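Local atomic coordinates of cyanuric acid amidohydrolase (Azorhizobium caulinodans, PDB entry 4NQ3), a protein that hydrolyses cyanuric acid, opening its s-triazine ring to give carboxybiuret, which decarboxylates spontaneously to biuret, in the breakdown of atrazine. Residues A112-P118 and M130-A134; A268-A274 and V349-M355; K5-T11 and P88-E94; F119-R124 and R171-A176. All coordinates share one frame; numbering follows the deposited sequence.

The four contacts illustrate how interface chemistry follows place in a fold. Contact 3 pairs two strands of the first repeating unit through main-chain bonds, most of its residues being buried. Contacts 1 and 2, both partly buried, each set a helix against a strand or its continuation, in the second and third units; contact 1 is mostly apolar, whereas contact 2 passes from an apolar interior to polar bonds at a helix end. Contact 4 lies at the surface and joins two loops mainly through arginines. Residues 112-118 of contact 1 run directly into 119-124 of contact 4, and the two touch through Leu117 and Leu122; contacts 2 and 3 meet where Ile350 packs on Phe93.

Contact 1: A112-P118 and M130-A134; sequences AHTPDLP and MVAQA. With SO4 (sulfate ion), chain F.
Met130, present as selenomethionine, is the main bump of this contact, rising from helix 125-141 into a hollow made by Thr114, Pro115, Asp116, Leu117 and Pro118. Its chain runs straight out to SE, CG lying anti to the backbone N (chi1 -176°), and this extended first part puts Met130 SE 3.6 Å from Pro115 O, on the wall of the hollow. The bend at the last torsion (chi3 -58°) then turns CE toward Leu117. Met130 CE lies 3.9 Å from Leu117 CD1, the two side chains crossing at a slant, and it is 4.1 Å from Pro118 CD. One turn along the helix, Ala134 is a lower bump whose CB touches Thr114 CG2 at 3.5 Å and faces Ala112 CB at 4.4 Å. Thr114 stands between the two bumps, its methyl on Ala134 and its CB and OG1 beside Met130. The hydroxyl gives a 2.9 Å hydrogen bond from Thr114 OG1 to Pro115 O, approaching tilted 27° from the carbonyl plane, and it also bonds to His234. With an alanine here, the lost methyl would probably open a gap above Ala134, and Pro115 O would be left without this donor. Beyond Ala112, a sulfate, probably from the crystallisation liquor, is bound by Arg137 and lies close to His113 N. Such packing belongs to a beta-alpha-beta crossover: the helix follows outer strand 106-113 and leads to parallel strand 150-157, with antiparallel strand 235-242 lying between them.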
# COMPACT_ATOMS: atom_id res chain seq x y z
N ALA A 112 -20.95 26.97 9.80
CA ALA A 112 -20.27 28.18 9.34
C ALA A 112 -19.22 27.78 8.30
O ALA A 112 -18.78 26.63 8.29
CB ALA A 112 -19.62 28.91 10.50
N HIS A 113 -18.83 28.74 7.45
CA HIS A 113 -17.88 28.53 6.35
C HIS A 113 -16.76 29.53 6.52
O HIS A 113 -16.84 30.42 7.38
CB HIS A 113 -18.57 28.74 5.00
CG HIS A 113 -19.78 27.89 4.83
ND1 HIS A 113 -19.82 26.80 3.99
CD2 HIS A 113 -20.98 27.94 5.46
CE1 HIS A 113 -21.01 26.22 4.08
NE2 HIS A 113 -21.73 26.89 4.97
N THR A 114 -15.73 29.41 5.71
CA THR A 114 -14.70 30.43 5.74
C THR A 114 -14.22 30.74 4.33
O THR A 114 -14.48 29.99 3.38
CB THR A 114 -13.48 30.02 6.59
OG1 THR A 114 -12.65 29.13 5.83
CG2 THR A 114 -13.91 29.40 7.90
N PRO A 115 -13.56 31.89 4.18
CA PRO A 115 -12.99 32.17 2.87
C PRO A 115 -11.87 31.19 2.62
O PRO A 115 -11.43 30.50 3.56
CB PRO A 115 -12.45 33.59 3.01
CG PRO A 115 -13.08 34.12 4.25
CD PRO A 115 -13.26 32.95 5.15
N ASP A 116 -11.35 31.21 1.41
CA ASP A 116 -10.21 30.39 1.08
C ASP A 116 -9.07 30.69 2.04
O ASP A 116 -8.96 31.80 2.57
CB ASP A 116 -9.82 30.62 -0.37
CG ASP A 116 -10.68 29.82 -1.33
OD1 ASP A 116 -11.70 29.23 -0.87
OD2 ASP A 116 -10.34 29.79 -2.55
N LEU A 117 -8.26 29.68 2.30
CA LEU A 117 -7.11 29.79 3.19
C LEU A 117 -5.83 29.91 2.40
O LEU A 117 -5.46 28.96 1.70
CB LEU A 117 -7.03 28.56 4.10
CG LEU A 117 -5.78 28.45 4.97
CD1 LEU A 117 -5.82 29.49 6.07
CD2 LEU A 117 -5.62 27.04 5.52
N PRO A 118 -5.14 31.06 2.52
CA PRO A 118 -3.82 31.29 1.90
C PRO A 118 -2.87 30.15 2.25
O PRO A 118 -2.81 29.76 3.41
CB PRO A 118 -3.34 32.59 2.52
CG PRO A 118 -4.59 33.27 3.01
CD PRO A 118 -5.53 32.17 3.40
N MSE A 130 -8.60 31.98 11.72
CA MSE A 130 -9.68 31.88 10.74
C MSE A 130 -10.74 30.91 11.25
O MSE A 130 -11.93 31.23 11.26
CB MSE A 130 -9.14 31.43 9.37
CG MSE A 130 -10.21 31.41 8.32
SE MSE A 130 -9.55 31.05 6.53
CE MSE A 130 -8.29 32.51 6.39
N VAL A 131 -10.30 29.75 11.72
CA VAL A 131 -11.21 28.73 12.20
C VAL A 131 -11.88 29.19 13.49
O VAL A 131 -13.10 29.04 13.65
CB VAL A 131 -10.45 27.40 12.42
CG1 VAL A 131 -11.28 26.41 13.17
CG2 VAL A 131 -10.00 26.82 11.07
N ALA A 132 -11.11 29.82 14.37
CA ALA A 132 -11.64 30.32 15.63
C ALA A 132 -12.83 31.24 15.40
O ALA A 132 -13.86 31.12 16.07
CB ALA A 132 -10.58 31.03 16.40
N GLN A 133 -12.67 32.17 14.45
CA GLN A 133 -13.73 33.11 14.11
C GLN A 133 -14.94 32.34 13.60
O GLN A 133 -16.07 32.63 14.01
CB GLN A 133 -13.24 34.13 13.08
CG GLN A 133 -12.64 35.41 13.71
CD GLN A 133 -11.64 36.16 12.78
OE1 GLN A 133 -11.47 35.83 11.60
NE2 GLN A 133 -10.95 37.15 13.35
N ALA A 134 -14.72 31.41 12.67
CA ALA A 134 -15.81 30.60 12.15
C ALA A 134 -16.55 29.79 13.23
O ALA A 134 -17.79 29.74 13.25
CB ALA A 134 -15.30 29.66 11.09
S SO4 F . -20.81 31.86 7.67
O1 SO4 F . -20.72 32.73 8.85
O2 SO4 F . -20.92 32.65 6.44
O3 SO4 F . -19.59 31.07 7.58
O4 SO4 F . -21.99 31.00 7.80

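Contact 2: A268-A274 and V349-M355; sequences ALSALGA and VIAARTM
Leu272 lays CD1 over the start of the 349-355 segment, 3.6 Å from Val349 O and 3.7 Å from Val349 CG1, and the same CD1 reaches Ala351 CB. Val349 is thus wedged under the last turn of helix 263-271: CG1 also receives Leu269 CD2 at about a right angle, while Val349 CG2 rests on Ala268 CB at 3.8 Å. Ala274 continues the apolar row, its CB 3.7 Å from Ala351 CB. Ala250 and Ala252 of the adjacent strand 249-256 complete the bed beneath Leu272. Beyond this point the contact turns polar. Gly273, with its positive phi, closes the helix in a Schellman motif and turns its carbonyl to the chain's end, where Thr354 N donates to Gly273 O at 3.0 Å in a nearly straight bond (163°). Thr354 OG1 adds a weak bond to the same oxygen. The chain of Arg353 bends at chi3 (-69°), folding the guanidinium back across the helix terminus, so that Leu272 O lies 3.6 Å above its plane, over its centre. Arg353 NH2 gives a weak bond to Ala271 O at 2.9 Å, near the group's plane. A positive group set against the carbonyl end of a helix probably gains from the helix's negative pole, and this weak, bent bond suggests that the arginine's part is largely electrostatic, whereas Thr354 N makes the well-directed bond.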
# COMPACT_ATOMS: atom_id res chain seq x y z
N ALA A 268 -20.59 8.09 28.15
CA ALA A 268 -21.41 8.96 27.32
C ALA A 268 -22.82 8.38 27.18
O ALA A 268 -23.81 9.09 27.35
CB ALA A 268 -20.76 9.15 25.96
N LEU A 269 -22.92 7.08 26.90
CA LEU A 269 -24.22 6.42 26.79
C LEU A 269 -25.02 6.50 28.10
O LEU A 269 -26.24 6.63 28.08
CB LEU A 269 -24.02 4.97 26.36
CG LEU A 269 -23.54 4.78 24.91
CD1 LEU A 269 -23.03 3.38 24.68
CD2 LEU A 269 -24.68 5.07 23.94
N SER A 270 -24.34 6.43 29.25
CA SER A 270 -25.02 6.62 30.53
C SER A 270 -25.61 8.02 30.67
O SER A 270 -26.77 8.18 31.04
CB SER A 270 -24.07 6.38 31.69
OG SER A 270 -24.11 5.03 32.06
N ALA A 271 -24.80 9.03 30.38
CA ALA A 271 -25.25 10.42 30.45
C ALA A 271 -26.51 10.65 29.62
O ALA A 271 -27.42 11.37 30.03
CB ALA A 271 -24.14 11.34 30.00
N LEU A 272 -26.54 10.01 28.45
CA LEU A 272 -27.65 10.11 27.50
C LEU A 272 -28.86 9.23 27.83
O LEU A 272 -29.91 9.33 27.16
CB LEU A 272 -27.14 9.74 26.11
CG LEU A 272 -26.20 10.71 25.42
CD1 LEU A 272 -25.57 10.03 24.21
CD2 LEU A 272 -26.95 11.96 24.99
N GLY A 273 -28.72 8.36 28.84
CA GLY A 273 -29.77 7.43 29.21
C GLY A 273 -30.11 6.44 28.10
O GLY A 273 -31.26 6.04 27.91
N ALA A 274 -29.09 6.06 27.35
CA ALA A 274 -29.26 5.13 26.24
C ALA A 274 -28.31 3.94 26.35
O ALA A 274 -27.31 3.99 27.07
CB ALA A 274 -29.04 5.86 24.93
N VAL A 349 -21.20 10.89 21.36
CA VAL A 349 -22.28 9.98 21.04
C VAL A 349 -23.55 10.76 20.90
O VAL A 349 -23.76 11.73 21.63
CB VAL A 349 -22.46 8.93 22.12
CG1 VAL A 349 -23.60 8.02 21.77
CG2 VAL A 349 -21.18 8.14 22.27
N ILE A 350 -24.39 10.36 19.95
CA ILE A 350 -25.69 11.01 19.76
C ILE A 350 -26.80 10.00 19.85
O ILE A 350 -26.89 9.11 19.01
CB ILE A 350 -25.79 11.70 18.42
CG1 ILE A 350 -24.82 12.88 18.35
CG2 ILE A 350 -27.22 12.17 18.20
CD1 ILE A 350 -24.87 13.57 17.04
N ALA A 351 -27.63 10.12 20.87
CA ALA A 351 -28.66 9.11 21.09
C ALA A 351 -29.98 9.72 21.55
O ALA A 351 -30.01 10.88 21.97
CB ALA A 351 -28.17 8.10 22.10
N ALA A 352 -31.06 8.95 21.49
CA ALA A 352 -32.30 9.37 22.15
C ALA A 352 -32.38 8.71 23.53
O ALA A 352 -31.81 7.63 23.76
CB ALA A 352 -33.51 9.04 21.31
N ARG A 353 -33.08 9.36 24.46
CA ARG A 353 -33.22 8.83 25.81
C ARG A 353 -34.23 7.69 25.87
O ARG A 353 -35.32 7.79 25.28
CB ARG A 353 -33.62 9.94 26.80
CG ARG A 353 -33.76 9.45 28.25
CD ARG A 353 -33.75 10.60 29.25
NE ARG A 353 -32.44 11.23 29.34
CZ ARG A 353 -31.45 10.79 30.12
NH1 ARG A 353 -31.63 9.71 30.86
NH2 ARG A 353 -30.28 11.42 30.15
N THR A 354 -33.86 6.61 26.55
CA THR A 354 -34.79 5.52 26.86
C THR A 354 -34.79 5.22 28.37
O THR A 354 -35.49 4.31 28.83
CB THR A 354 -34.44 4.22 26.08
OG1 THR A 354 -33.35 3.54 26.73
CG2 THR A 354 -34.06 4.55 24.63
N MSE A 355 -34.01 6.00 29.13
CA MSE A 355 -33.97 5.88 30.58
C MSE A 355 -33.39 7.14 31.24
O MSE A 355 -33.67 7.43 32.40
CB MSE A 355 -33.14 4.65 31.00
CG MSE A 355 -31.64 4.78 30.75
SE MSE A 355 -30.66 3.09 31.01
CE MSE A 355 -31.53 1.99 29.64

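Contact 3: K5-T11 and P88-E94; sequences KVHRIAT and PHFLVFE
Glu94 extends fully from its strand, chi1 at -177° and chi2 at -174°, while His7 on the neighbouring strand keeps its ring beside its own backbone N (chi1 -57°); together these torsions carry the imidazole to the carboxylate. His7 NE2 donates to Glu94 OE1 at 2.9 Å, the oxygen lying near the ring plane and being met almost end-on to its C-O bond. Lys5 runs alongside Glu94, pointing the same way, and forms a salt bridge from Lys5 NZ to Glu94 OE2 at 3.3 Å, weak as a hydrogen bond. The backbone of Ala30 also donates to OE2, so this buried carboxylate has three partners. An alanine at this position would probably leave His7 NE2 without its acceptor and the Lys5 ammonium without its counter-charge. Beneath these groups runs an antiparallel ladder, with Lys5-Glu94, His7-Val92 and Ile9-Phe90 as hydrogen-bonded pairs; His7 N to Val92 O, for instance, measures 2.8 Å. On the other face, Val6 CG2 touches Phe93 CD1 at 3.6 Å and Arg8 CG lies 3.7 Å from Leu91 CD1, while the guanidinium of Arg8 goes to the backbone oxygen of Glu278 and to a salt bridge with Glu329. At the far end Thr11 makes a CH-pi contact, CG2 standing 3.5 Å from the centroid of the Phe90 ring. Arg298 of a neighbouring subunit bonds to Thr11 O. Within the sheet, strand 89-97 lies between outer strand 2-10 and strand 34-41, and the face bearing Val6, Leu91 and Phe93 packs on strands 281-286 and 106-113.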
# COMPACT_ATOMS: atom_id res chain seq x y z
N LYS A 5 -32.62 16.86 13.63
CA LYS A 5 -32.92 15.56 13.08
C LYS A 5 -31.62 15.05 12.46
O LYS A 5 -31.02 15.71 11.62
CB LYS A 5 -34.07 15.68 12.05
CG LYS A 5 -35.47 15.47 12.64
CD LYS A 5 -36.59 16.06 11.77
CE LYS A 5 -36.82 15.30 10.45
NZ LYS A 5 -37.68 16.02 9.43
N VAL A 6 -31.16 13.89 12.93
CA VAL A 6 -29.93 13.30 12.39
C VAL A 6 -30.21 11.99 11.67
O VAL A 6 -30.78 11.07 12.26
CB VAL A 6 -28.92 13.06 13.51
CG1 VAL A 6 -27.68 12.38 12.95
CG2 VAL A 6 -28.58 14.36 14.16
N HIS A 7 -29.79 11.91 10.41
CA HIS A 7 -30.11 10.75 9.56
C HIS A 7 -28.87 9.98 9.13
O HIS A 7 -28.02 10.54 8.46
CB HIS A 7 -30.85 11.20 8.30
CG HIS A 7 -32.10 11.97 8.56
ND1 HIS A 7 -33.30 11.36 8.87
CD2 HIS A 7 -32.34 13.31 8.57
CE1 HIS A 7 -34.22 12.29 9.05
NE2 HIS A 7 -33.67 13.48 8.87
N ARG A 8 -28.78 8.70 9.47
CA ARG A 8 -27.63 7.91 9.00
C ARG A 8 -27.99 7.09 7.75
O ARG A 8 -28.84 6.21 7.78
CB ARG A 8 -27.11 7.00 10.10
CG ARG A 8 -25.66 6.64 9.95
CD ARG A 8 -25.08 5.98 11.23
NE ARG A 8 -25.76 4.71 11.49
CZ ARG A 8 -25.93 4.13 12.67
NH1 ARG A 8 -25.47 4.67 13.80
NH2 ARG A 8 -26.57 2.98 12.71
N ILE A 9 -27.36 7.40 6.63
CA ILE A 9 -27.71 6.79 5.37
C ILE A 9 -26.56 5.93 4.80
O ILE A 9 -25.43 6.40 4.67
CB ILE A 9 -28.11 7.88 4.35
CG1 ILE A 9 -29.31 8.65 4.90
CG2 ILE A 9 -28.42 7.28 2.98
CD1 ILE A 9 -29.78 9.78 4.03
N ALA A 10 -26.84 4.67 4.48
CA ALA A 10 -25.84 3.82 3.84
C ALA A 10 -25.51 4.28 2.39
O ALA A 10 -26.32 4.93 1.74
CB ALA A 10 -26.30 2.41 3.83
N THR A 11 -24.31 3.98 1.92
CA THR A 11 -23.88 4.29 0.55
C THR A 11 -23.07 3.10 -0.01
O THR A 11 -22.25 2.51 0.70
CB THR A 11 -22.99 5.54 0.49
OG1 THR A 11 -21.77 5.25 1.19
CG2 THR A 11 -23.66 6.75 1.17
N PRO A 88 -18.95 2.47 5.18
CA PRO A 88 -19.19 3.76 4.52
C PRO A 88 -20.63 4.25 4.62
O PRO A 88 -21.57 3.51 4.30
CB PRO A 88 -18.82 3.48 3.06
CG PRO A 88 -17.87 2.34 3.14
CD PRO A 88 -18.35 1.49 4.26
N HIS A 89 -20.79 5.51 5.03
CA HIS A 89 -22.11 6.11 5.21
C HIS A 89 -22.11 7.64 5.23
O HIS A 89 -21.06 8.26 5.33
CB HIS A 89 -22.72 5.62 6.51
CG HIS A 89 -21.95 6.04 7.71
ND1 HIS A 89 -20.77 5.43 8.08
CD2 HIS A 89 -22.16 7.03 8.61
CE1 HIS A 89 -20.30 6.01 9.17
NE2 HIS A 89 -21.12 6.99 9.52
N PHE A 90 -23.30 8.21 5.09
CA PHE A 90 -23.53 9.65 5.29
C PHE A 90 -24.27 9.91 6.61
O PHE A 90 -25.11 9.13 7.02
CB PHE A 90 -24.34 10.24 4.14
CG PHE A 90 -23.64 10.22 2.83
CD1 PHE A 90 -22.28 10.47 2.75
CD2 PHE A 90 -24.33 9.94 1.66
CE1 PHE A 90 -21.61 10.44 1.52
CE2 PHE A 90 -23.68 9.91 0.42
CZ PHE A 90 -22.33 10.15 0.35
N LEU A 91 -23.94 11.01 7.26
CA LEU A 91 -24.66 11.50 8.42
C LEU A 91 -25.30 12.84 8.07
O LEU A 91 -24.59 13.85 7.97
CB LEU A 91 -23.69 11.69 9.56
CG LEU A 91 -24.29 11.47 10.91
CD1 LEU A 91 -25.09 10.19 10.86
CD2 LEU A 91 -23.14 11.38 11.89
N VAL A 92 -26.61 12.88 7.86
CA VAL A 92 -27.26 14.15 7.50
C VAL A 92 -27.84 14.83 8.72
O VAL A 92 -28.60 14.22 9.47
CB VAL A 92 -28.38 13.97 6.48
CG1 VAL A 92 -29.00 15.33 6.20
CG2 VAL A 92 -27.83 13.39 5.20
N PHE A 93 -27.47 16.09 8.91
CA PHE A 93 -27.92 16.92 10.04
C PHE A 93 -28.96 17.92 9.56
O PHE A 93 -28.62 18.83 8.79
CB PHE A 93 -26.74 17.66 10.65
CG PHE A 93 -25.78 16.77 11.38
CD1 PHE A 93 -26.02 16.41 12.71
CD2 PHE A 93 -24.64 16.30 10.76
CE1 PHE A 93 -25.13 15.59 13.39
CE2 PHE A 93 -23.73 15.48 11.44
CZ PHE A 93 -23.98 15.12 12.76
N GLU A 94 -30.20 17.77 10.02
CA GLU A 94 -31.31 18.60 9.57
C GLU A 94 -31.85 19.44 10.71
O GLU A 94 -31.89 18.98 11.83
CB GLU A 94 -32.41 17.70 9.01
CG GLU A 94 -33.63 18.41 8.43
CD GLU A 94 -34.73 17.42 8.03
OE1 GLU A 94 -34.55 16.22 8.32
OE2 GLU A 94 -35.76 17.83 7.43

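Contact 4: F119-R124 and R171-A176; sequences FEALGR and RGATTA
A type II beta turn from Ala121 to Arg124 leads into helix 125-141, and Arg124, at the helix's N-cap position, reaches from it to Thr174 and Ala176 on the loop before helix 180-199. Its chain is extended from CG to NE and ends in a guanidinium that joins both loops. Arg124 NH1 donates to Thr174 O at 3.0 Å, coming from above the carbonyl plane, 51° out of it, and also to Glu120 O at 2.9 Å within its own segment. NH2 adds a weak bond to Thr174 OG1. Ala176 N lies over one face of the guanidinium, and Ala176 CB is 3.7 Å from Arg124 NE and 3.6 Å from Leu122 O. The 171-176 segment begins where helix 162-170 ends in a Schellman motif, with Gly172 as its C-prime residue, and it finishes at Ala176, which borders a bound barbituric acid together with Thr177, Ser178 and Lys182. Nearer the helix end, Arg171 forms a salt bridge with Glu120, crossing it at about a right angle. Arg171 NH1 meets Glu120 OE1 at 3.0 Å on the syn side, 34° out of the carboxylate plane, and the bonds to OE2 are weak. Glu120 reaches this place because CG sits between the backbone N and the carbonyl carbon (chi1 59°) and the chain then bends at chi2. Its CB passes Ala173 CB at 4.1 Å. Thr175 turns its methyl to the other loop, CG2 lying 3.6 Å from Phe119 O, while its hydroxyl bonds to Thr177 O.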
# COMPACT_ATOMS: atom_id res chain seq x y z
N PHE A 119 -2.17 29.59 1.26
CA PHE A 119 -1.34 28.41 1.49
C PHE A 119 -0.28 28.66 2.56
O PHE A 119 0.20 27.72 3.21
CB PHE A 119 -0.67 27.97 0.19
CG PHE A 119 -1.61 27.37 -0.80
CD1 PHE A 119 -2.76 26.73 -0.38
CD2 PHE A 119 -1.37 27.49 -2.17
CE1 PHE A 119 -3.63 26.17 -1.30
CE2 PHE A 119 -2.25 26.95 -3.10
CZ PHE A 119 -3.38 26.29 -2.67
N GLU A 120 0.09 29.92 2.75
CA GLU A 120 1.14 30.24 3.71
C GLU A 120 0.57 30.48 5.10
O GLU A 120 1.31 30.78 6.04
CB GLU A 120 1.95 31.44 3.23
CG GLU A 120 1.13 32.69 3.03
CD GLU A 120 0.46 32.74 1.66
OE1 GLU A 120 0.23 33.86 1.15
OE2 GLU A 120 0.19 31.65 1.08
N ALA A 121 -0.75 30.38 5.21
CA ALA A 121 -1.40 30.47 6.51
C ALA A 121 -1.65 29.07 7.12
O ALA A 121 -1.79 28.93 8.33
CB ALA A 121 -2.69 31.22 6.40
N LEU A 122 -1.67 28.05 6.28
CA LEU A 122 -1.97 26.69 6.72
C LEU A 122 -0.94 26.26 7.75
O LEU A 122 0.25 26.48 7.57
CB LEU A 122 -2.02 25.72 5.53
CG LEU A 122 -2.32 24.24 5.79
CD1 LEU A 122 -3.23 23.65 4.71
CD2 LEU A 122 -1.02 23.44 5.89
N GLY A 123 -1.40 25.69 8.86
CA GLY A 123 -0.50 25.25 9.92
C GLY A 123 0.10 26.41 10.71
O GLY A 123 1.01 26.22 11.52
N ARG A 124 -0.43 27.62 10.52
CA ARG A 124 0.08 28.79 11.23
C ARG A 124 -1.05 29.61 11.84
O ARG A 124 -2.21 29.28 11.65
CB ARG A 124 0.92 29.63 10.27
CG ARG A 124 2.14 28.88 9.76
CD ARG A 124 2.87 29.71 8.75
NE ARG A 124 4.18 29.17 8.38
CZ ARG A 124 4.75 29.39 7.19
NH1 ARG A 124 4.13 30.13 6.29
NH2 ARG A 124 5.93 28.87 6.90
N ARG A 171 5.33 32.95 -5.69
CA ARG A 171 5.01 34.34 -5.37
C ARG A 171 5.67 34.82 -4.09
O ARG A 171 5.22 35.79 -3.47
CB ARG A 171 3.50 34.55 -5.29
CG ARG A 171 2.75 33.56 -4.45
CD ARG A 171 1.26 33.88 -4.47
NE ARG A 171 0.46 32.76 -3.95
CZ ARG A 171 0.21 32.53 -2.67
NH1 ARG A 171 0.73 33.31 -1.72
NH2 ARG A 171 -0.54 31.48 -2.33
N GLY A 172 6.77 34.16 -3.71
CA GLY A 172 7.63 34.66 -2.65
C GLY A 172 7.25 34.24 -1.24
O GLY A 172 7.86 34.70 -0.27
N ALA A 173 6.23 33.39 -1.14
CA ALA A 173 5.75 32.89 0.15
C ALA A 173 6.44 31.58 0.51
O ALA A 173 7.03 30.93 -0.35
CB ALA A 173 4.24 32.69 0.12
N THR A 174 6.40 31.22 1.78
CA THR A 174 6.78 29.88 2.21
C THR A 174 5.57 29.18 2.80
O THR A 174 4.66 29.82 3.31
CB THR A 174 7.90 29.90 3.24
OG1 THR A 174 7.47 30.65 4.39
CG2 THR A 174 9.15 30.54 2.64
N THR A 175 5.53 27.86 2.70
CA THR A 175 4.48 27.14 3.39
C THR A 175 5.15 26.54 4.61
O THR A 175 6.38 26.53 4.70
CB THR A 175 3.80 26.06 2.52
OG1 THR A 175 4.77 25.11 2.07
CG2 THR A 175 3.12 26.69 1.34
N ALA A 176 4.35 26.08 5.57
CA ALA A 176 4.86 25.56 6.83
C ALA A 176 5.51 24.18 6.65
O ALA A 176 6.17 23.66 7.54
CB ALA A 176 3.75 25.50 7.84